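Local coordinates for DNA repair protein rhp9/CRB2 (Schizosaccharomyces pombe, PDB 2FHD) that recognises methylated histone H4 in a methylation state-specific way through its tandem tudor domains, in DNA repair, at the interface of chains A and B and the interface of chains C and A. Sequence-based numbering; all coordinates share one arbitrary frame. Chains: chain A/B/C, DNA repair protein rhp9/CRB2.

Chain A meets two neighbouring copies of itself here, through different parts of its surface: its tudor strands and the loop after strand 23-32 face chain B in contact 1, while helix 126-129 and the residue just beyond it dock on chain C in contact 2. The centres of their C-alpha atoms lie about 27 Å apart. Pro20, after its cis peptide bond, appears on the partner side in both, though in contact 1 Tyr19 before it carries most of the contact. The copies do not face each other by a strict two-fold, and either contact may be one of crystal packing.

Contact 1: the interface of chains A and B. Residues chain A 32-35, 41, 53; chain B 19-20.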
ATOM      1  N   VAL A  32     -14.679  -7.579  -0.421  1.00 29.38           N
ATOM      2  CA  VAL A  32     -14.267  -7.441   0.957  1.00 29.77           C
ATOM      3  C   VAL A  32     -15.389  -8.051   1.850  1.00 31.05           C
ATOM      4  O   VAL A  32     -16.622  -7.761   1.678  1.00 31.37           O
ATOM      5  CB  VAL A  32     -14.089  -5.927   1.330  1.00 30.86           C
ATOM      6  CG1 VAL A  32     -13.615  -5.705   2.790  1.00 29.52           C
ATOM      7  CG2 VAL A  32     -13.076  -5.267   0.392  1.00 30.94           C
ATOM      8  N   HIS A  33     -14.973  -8.932   2.752  1.00 30.95           N
ATOM      9  CA  HIS A  33     -15.797  -9.349   3.868  1.00 32.20           C
ATOM     10  C   HIS A  33     -15.517  -8.383   5.056  1.00 30.87           C
ATOM     11  O   HIS A  33     -14.469  -8.420   5.671  1.00 30.86           O
ATOM     12  CB  HIS A  33     -15.520 -10.830   4.221  1.00 32.54           C
ATOM     13  CG  HIS A  33     -16.217 -11.310   5.449  1.00 39.35           C
ATOM     14  ND1 HIS A  33     -17.531 -11.744   5.447  1.00 44.92           N
ATOM     15  CD2 HIS A  33     -15.796 -11.415   6.731  1.00 46.46           C
ATOM     16  CE1 HIS A  33     -17.893 -12.090   6.666  1.00 43.77           C
ATOM     17  NE2 HIS A  33     -16.860 -11.892   7.468  1.00 49.72           N
ATOM     18  N   SER A  34     -16.480  -7.550   5.387  1.00 29.65           N
ATOM     19  CA  SER A  34     -16.384  -6.732   6.585  1.00 31.24           C
ATOM     20  C   SER A  34     -16.600  -7.464   7.884  1.00 31.68           C
ATOM     21  O   SER A  34     -17.579  -8.100   8.005  1.00 31.36           O
ATOM     22  CB  SER A  34     -17.410  -5.625   6.512  1.00 29.14           C
ATOM     23  OG  SER A  34     -17.327  -4.940   7.698  1.00 31.73           O
ATOM     24  N   ALA A  35     -15.724  -7.306   8.889  1.00 34.11           N
ATOM     25  CA  ALA A  35     -15.875  -8.031  10.179  1.00 34.93           C
ATOM     26  C   ALA A  35     -17.084  -7.633  11.008  1.00 36.72           C
ATOM     27  O   ALA A  35     -17.476  -8.309  11.958  1.00 37.77           O
ATOM     28  CB  ALA A  35     -14.637  -7.867  10.992  1.00 34.79           C
HETATM   29  N   MSE A  41     -18.804  -6.056   0.316  1.00 36.92           N
HETATM   30  CA  MSE A  41     -18.176  -4.789  -0.011  1.00 39.08           C
HETATM   31  C   MSE A  41     -17.037  -4.947  -0.955  1.00 34.20           C
HETATM   32  O   MSE A  41     -16.645  -6.090  -1.234  1.00 31.82           O
HETATM   33  CB  MSE A  41     -17.768  -4.082   1.237  1.00 37.00           C
HETATM   34  CG  MSE A  41     -19.008  -3.689   2.059  1.00 43.50           C
HETATM   35 SE   MSE A  41     -18.369  -2.580   3.491  1.00 57.79          SE
HETATM   36  CE  MSE A  41     -17.489  -4.037   4.449  1.00 57.11           C
ATOM     37  N   THR A  53     -12.787   1.274   0.117  1.00 26.21           N
ATOM     38  CA  THR A  53     -13.753   0.179   0.273  1.00 26.75           C
ATOM     39  C   THR A  53     -15.199   0.725   0.280  1.00 25.95           C
ATOM     40  O   THR A  53     -15.467   1.630   1.071  1.00 26.29           O
ATOM     41  CB  THR A  53     -13.484  -0.584   1.577  1.00 26.99           C
ATOM     42  OG1 THR A  53     -12.165  -1.104   1.469  1.00 29.60           O
ATOM     43  CG2 THR A  53     -14.434  -1.861   1.712  1.00 24.97           C
TER
ATOM     44  N   TYR B  19     -10.418  -6.072   7.520  1.00 34.96           N
ATOM     45  CA  TYR B  19     -11.291  -4.910   7.402  1.00 33.95           C
ATOM     46  C   TYR B  19     -12.544  -5.014   8.298  1.00 33.64           C
ATOM     47  O   TYR B  19     -13.205  -6.036   8.312  1.00 34.62           O
ATOM     48  CB  TYR B  19     -11.740  -4.731   5.925  1.00 33.78           C
ATOM     49  CG  TYR B  19     -12.565  -3.498   5.722  1.00 30.40           C
ATOM     50  CD1 TYR B  19     -11.949  -2.259   5.506  1.00 31.68           C
ATOM     51  CD2 TYR B  19     -13.945  -3.556   5.743  1.00 28.40           C
ATOM     52  CE1 TYR B  19     -12.707  -1.067   5.352  1.00 31.47           C
ATOM     53  CE2 TYR B  19     -14.724  -2.391   5.591  1.00 33.09           C
ATOM     54  CZ  TYR B  19     -14.090  -1.161   5.381  1.00 34.16           C
ATOM     55  OH  TYR B  19     -14.839  -0.031   5.221  1.00 38.61           O
ATOM     56  N   PRO B  20     -12.898  -3.935   9.012  1.00 33.43           N
ATOM     57  CA  PRO B  20     -12.079  -2.746   9.299  1.00 33.76           C
ATOM     58  C   PRO B  20     -11.102  -2.991  10.472  1.00 34.77           C
ATOM     59  O   PRO B  20     -11.281  -3.878  11.323  1.00 35.39           O
ATOM     60  CB  PRO B  20     -13.093  -1.644   9.595  1.00 33.54           C
ATOM     61  CG  PRO B  20     -14.426  -2.292   9.742  1.00 32.70           C
ATOM     62  CD  PRO B  20     -14.264  -3.797   9.534  1.00 33.62           C
TER
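The ring of B:Tyr19 is the flat group here, and A:Thr53 approaches one of its faces: the methyl CG2 lies 3.7 Å above the ring plane, offset toward the rim. The opposite face is covered from its own chain by B:Pro20, whose CB sits over the ring centre; the cis peptide bond between the two residues folds the proline back onto the ring. Around the same side chain, A:Val32 and A:Met41, a selenomethionine, each cross the tyrosine at about a right angle. A:Val32 presents CG1, anti to its backbone N (chi1 -179°), 3.7 Å from CD2 of B:Tyr19. The selenomethionine chain bends at chi3 (-71°), bringing its terminal methyl CE to 3.4 Å from CE2 of the ring. A:Thr53 comes from the opposite direction to the tyrosine and also covers its far end, with CB 3.9 Å from the phenol oxygen OH. Strands 23-32, 41-46 and 51-55 thus each give a side chain to the seat of one aromatic residue from the neighbouring chain, a tudor-domain contact that may be one of crystal packing. Replacing B:Tyr19 with an alanine would probably leave the methyls of A:Val32, A:Met41 and A:Thr53 without their aromatic partner and open a gap between the chains. A:Ser34 adds a van der Waals touch, its hydroxyl OG 3.7 Å from CD of B:Pro20. The contact turns polar at the next residue, where the amide N of A:Ala35 donates a hydrogen bond of 2.9 Å to the carbonyl O of B:Tyr19.

Contact 2: the interface of chains C and A. Residues chain C 16, 20, 22, 24, 73, 123; chain A 126-127, 130.
A:Val127 sits in the short helix 126-129 and A:Arg130 keeps a helix-like backbone just past its end, and both reach into a cluster of aromatic side chains on chain C. The guanidinium of A:Arg130 stacks on the ring of C:Tyr24, the two planes 9° apart, with NE over the ring face 3.7 Å from the centroid in a cation-pi contact. CB of C:Phe22 covers the other face of that ring, toward its rim. The arginine's CD lies 3.6 Å from CZ of C:Tyr24, and the bend at chi3 (-94°) turns NE and the planar group flat over the ring. Its NH1 also stands over the face of C:Phe16, 4.0 Å from the centroid, though here the planes are strongly tilted. A:Val127 points its CG1 between rings: it lies 3.7 Å from OH of C:Tyr24 and 4.0 Å from CZ of C:Tyr123, reaching the latter over a face. C:Phe22 borders the same methyl through CE2. C:Pro20 adds its CG, 4.1 Å from CB of A:Pro126. Within chain C, OH of C:Tyr24 donates a long 3.2 Å hydrogen bond to the carbonyl O of C:Pro20 from above the carbonyl plane, probably only a modest restraint. The rings of C:Phe16 and C:Tyr24 probably belong to the aromatic cage that takes methylated lysine, where the neighbour's arginine packs as a cation, perhaps only in the crystal.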
ATOM      1  N   PHE C  16     -36.239  10.703   0.035  1.00 33.29           N
ATOM      2  CA  PHE C  16     -35.430   9.474  -0.148  1.00 34.89           C
ATOM      3  C   PHE C  16     -34.502   9.306   1.065  1.00 36.64           C
ATOM      4  O   PHE C  16     -33.761  10.204   1.406  1.00 36.75           O
ATOM      5  CB  PHE C  16     -34.709   9.469  -1.499  1.00 35.29           C
ATOM      6  CG  PHE C  16     -33.810   8.270  -1.727  1.00 36.99           C
ATOM      7  CD1 PHE C  16     -34.343   6.975  -1.826  1.00 41.62           C
ATOM      8  CD2 PHE C  16     -32.439   8.433  -1.826  1.00 33.07           C
ATOM      9  CE1 PHE C  16     -33.484   5.825  -2.002  1.00 41.14           C
ATOM     10  CE2 PHE C  16     -31.589   7.336  -2.014  1.00 38.41           C
ATOM     11  CZ  PHE C  16     -32.091   6.027  -2.116  1.00 37.16           C
ATOM     12  N   PRO C  20     -28.181  10.415  -2.182  1.00 33.14           N
ATOM     13  CA  PRO C  20     -28.303  11.624  -1.323  1.00 33.37           C
ATOM     14  C   PRO C  20     -29.768  11.841  -0.989  1.00 32.14           C
ATOM     15  O   PRO C  20     -30.630  11.392  -1.737  1.00 34.20           O
ATOM     16  CB  PRO C  20     -27.766  12.770  -2.211  1.00 32.58           C
ATOM     17  CG  PRO C  20     -27.627  12.193  -3.635  1.00 31.61           C
ATOM     18  CD  PRO C  20     -28.137  10.765  -3.615  1.00 33.44           C
ATOM     19  N   PHE C  22     -32.943  13.731  -0.707  1.00 31.02           N
ATOM     20  CA  PHE C  22     -33.694  14.855  -1.214  1.00 28.19           C
ATOM     21  C   PHE C  22     -35.058  14.252  -1.407  1.00 28.03           C
ATOM     22  O   PHE C  22     -35.250  13.010  -1.255  1.00 25.88           O
ATOM     23  CB  PHE C  22     -33.182  15.285  -2.585  1.00 27.04           C
ATOM     24  CG  PHE C  22     -31.788  15.858  -2.577  1.00 28.40           C
ATOM     25  CD1 PHE C  22     -31.529  17.078  -1.940  1.00 28.43           C
ATOM     26  CD2 PHE C  22     -30.735  15.219  -3.281  1.00 26.36           C
ATOM     27  CE1 PHE C  22     -30.190  17.683  -1.947  1.00 29.00           C
ATOM     28  CE2 PHE C  22     -29.440  15.788  -3.297  1.00 27.55           C
ATOM     29  CZ  PHE C  22     -29.158  17.023  -2.613  1.00 26.73           C
ATOM     30  N   TYR C  24     -37.802  13.461  -4.229  1.00 27.33           N
ATOM     31  CA  TYR C  24     -37.875  13.121  -5.587  1.00 28.65           C
ATOM     32  C   TYR C  24     -39.328  12.796  -5.936  1.00 28.87           C
ATOM     33  O   TYR C  24     -40.133  12.458  -5.049  1.00 29.46           O
ATOM     34  CB  TYR C  24     -36.967  11.893  -5.899  1.00 28.51           C
ATOM     35  CG  TYR C  24     -35.479  12.025  -5.609  1.00 28.57           C
ATOM     36  CD1 TYR C  24     -34.582  12.637  -6.525  1.00 29.46           C
ATOM     37  CD2 TYR C  24     -34.938  11.437  -4.477  1.00 31.81           C
ATOM     38  CE1 TYR C  24     -33.164  12.713  -6.256  1.00 23.07           C
ATOM     39  CE2 TYR C  24     -33.571  11.496  -4.204  1.00 30.75           C
ATOM     40  CZ  TYR C  24     -32.704  12.126  -5.119  1.00 27.25           C
ATOM     41  OH  TYR C  24     -31.403  12.147  -4.761  1.00 31.70           O
ATOM     42  N   THR C  73     -31.689  17.454 -11.870  1.00 24.57           N
ATOM     43  CA  THR C  73     -30.679  16.411 -12.189  1.00 26.43           C
ATOM     44  C   THR C  73     -29.830  16.797 -13.462  1.00 27.51           C
ATOM     45  O   THR C  73     -28.649  16.477 -13.564  1.00 27.88           O
ATOM     46  CB  THR C  73     -31.574  15.173 -12.332  1.00 25.24           C
ATOM     47  OG1 THR C  73     -31.551  14.285 -11.214  1.00 32.74           O
ATOM     48  CG2 THR C  73     -31.992  14.701 -13.630  1.00 18.81           C
ATOM     49  N   TYR C 123     -35.686  17.897  -8.159  1.00 26.64           N
ATOM     50  CA  TYR C 123     -35.581  17.352  -6.831  1.00 27.88           C
ATOM     51  C   TYR C 123     -35.424  18.500  -5.867  1.00 28.49           C
ATOM     52  O   TYR C 123     -35.068  19.651  -6.278  1.00 30.67           O
ATOM     53  CB  TYR C 123     -34.476  16.262  -6.719  1.00 28.68           C
ATOM     54  CG  TYR C 123     -33.096  16.770  -6.904  1.00 29.68           C
ATOM     55  CD1 TYR C 123     -32.359  17.257  -5.803  1.00 26.14           C
ATOM     56  CD2 TYR C 123     -32.543  16.857  -8.194  1.00 28.38           C
ATOM     57  CE1 TYR C 123     -31.092  17.754  -5.959  1.00 30.68           C
ATOM     58  CE2 TYR C 123     -31.262  17.378  -8.375  1.00 31.78           C
ATOM     59  CZ  TYR C 123     -30.537  17.828  -7.253  1.00 32.66           C
ATOM     60  OH  TYR C 123     -29.279  18.359  -7.435  1.00 31.86           O
TER
ATOM     61  N   PRO A 126     -23.670  11.845  -7.960  1.00 24.67           N
ATOM     62  CA  PRO A 126     -24.584  10.841  -7.415  1.00 25.26           C
ATOM     63  C   PRO A 126     -26.074  10.991  -7.862  1.00 26.11           C
ATOM     64  O   PRO A 126     -26.732   9.956  -8.062  1.00 27.23           O
ATOM     65  CB  PRO A 126     -24.423  11.033  -5.868  1.00 24.30           C
ATOM     66  CG  PRO A 126     -23.028  11.579  -5.716  1.00 23.79           C
ATOM     67  CD  PRO A 126     -22.834  12.490  -6.906  1.00 24.80           C
ATOM     68  N   VAL A 127     -26.636  12.224  -7.980  1.00 26.48           N
ATOM     69  CA  VAL A 127     -28.051  12.319  -8.456  1.00 25.82           C
ATOM     70  C   VAL A 127     -28.217  11.827  -9.878  1.00 25.76           C
ATOM     71  O   VAL A 127     -29.256  11.362 -10.284  1.00 26.15           O
ATOM     72  CB  VAL A 127     -28.732  13.754  -8.371  1.00 26.18           C
ATOM     73  CG1 VAL A 127     -29.137  14.113  -6.984  1.00 22.84           C
ATOM     74  CG2 VAL A 127     -27.941  14.831  -9.044  1.00 24.38           C
ATOM     75  N   ARG A 130     -28.233   7.802  -9.967  1.00 35.87           N
ATOM     76  CA  ARG A 130     -29.432   7.074  -9.552  1.00 39.67           C
ATOM     77  C   ARG A 130     -30.302   6.677 -10.741  1.00 39.43           C
ATOM     78  O   ARG A 130     -31.106   5.704 -10.692  1.00 39.01           O
ATOM     79  CB  ARG A 130     -30.201   7.741  -8.366  1.00 39.65           C
ATOM     80  CG  ARG A 130     -30.683   9.116  -8.576  1.00 44.63           C
ATOM     81  CD  ARG A 130     -31.557   9.604  -7.370  1.00 44.91           C
ATOM     82  NE  ARG A 130     -33.008   9.364  -7.608  1.00 48.47           N
ATOM     83  CZ  ARG A 130     -33.704   8.600  -6.802  1.00 48.51           C
ATOM     84  NH1 ARG A 130     -33.040   8.088  -5.780  1.00 47.15           N
ATOM     85  NH2 ARG A 130     -35.007   8.332  -7.009  1.00 48.21           N
TER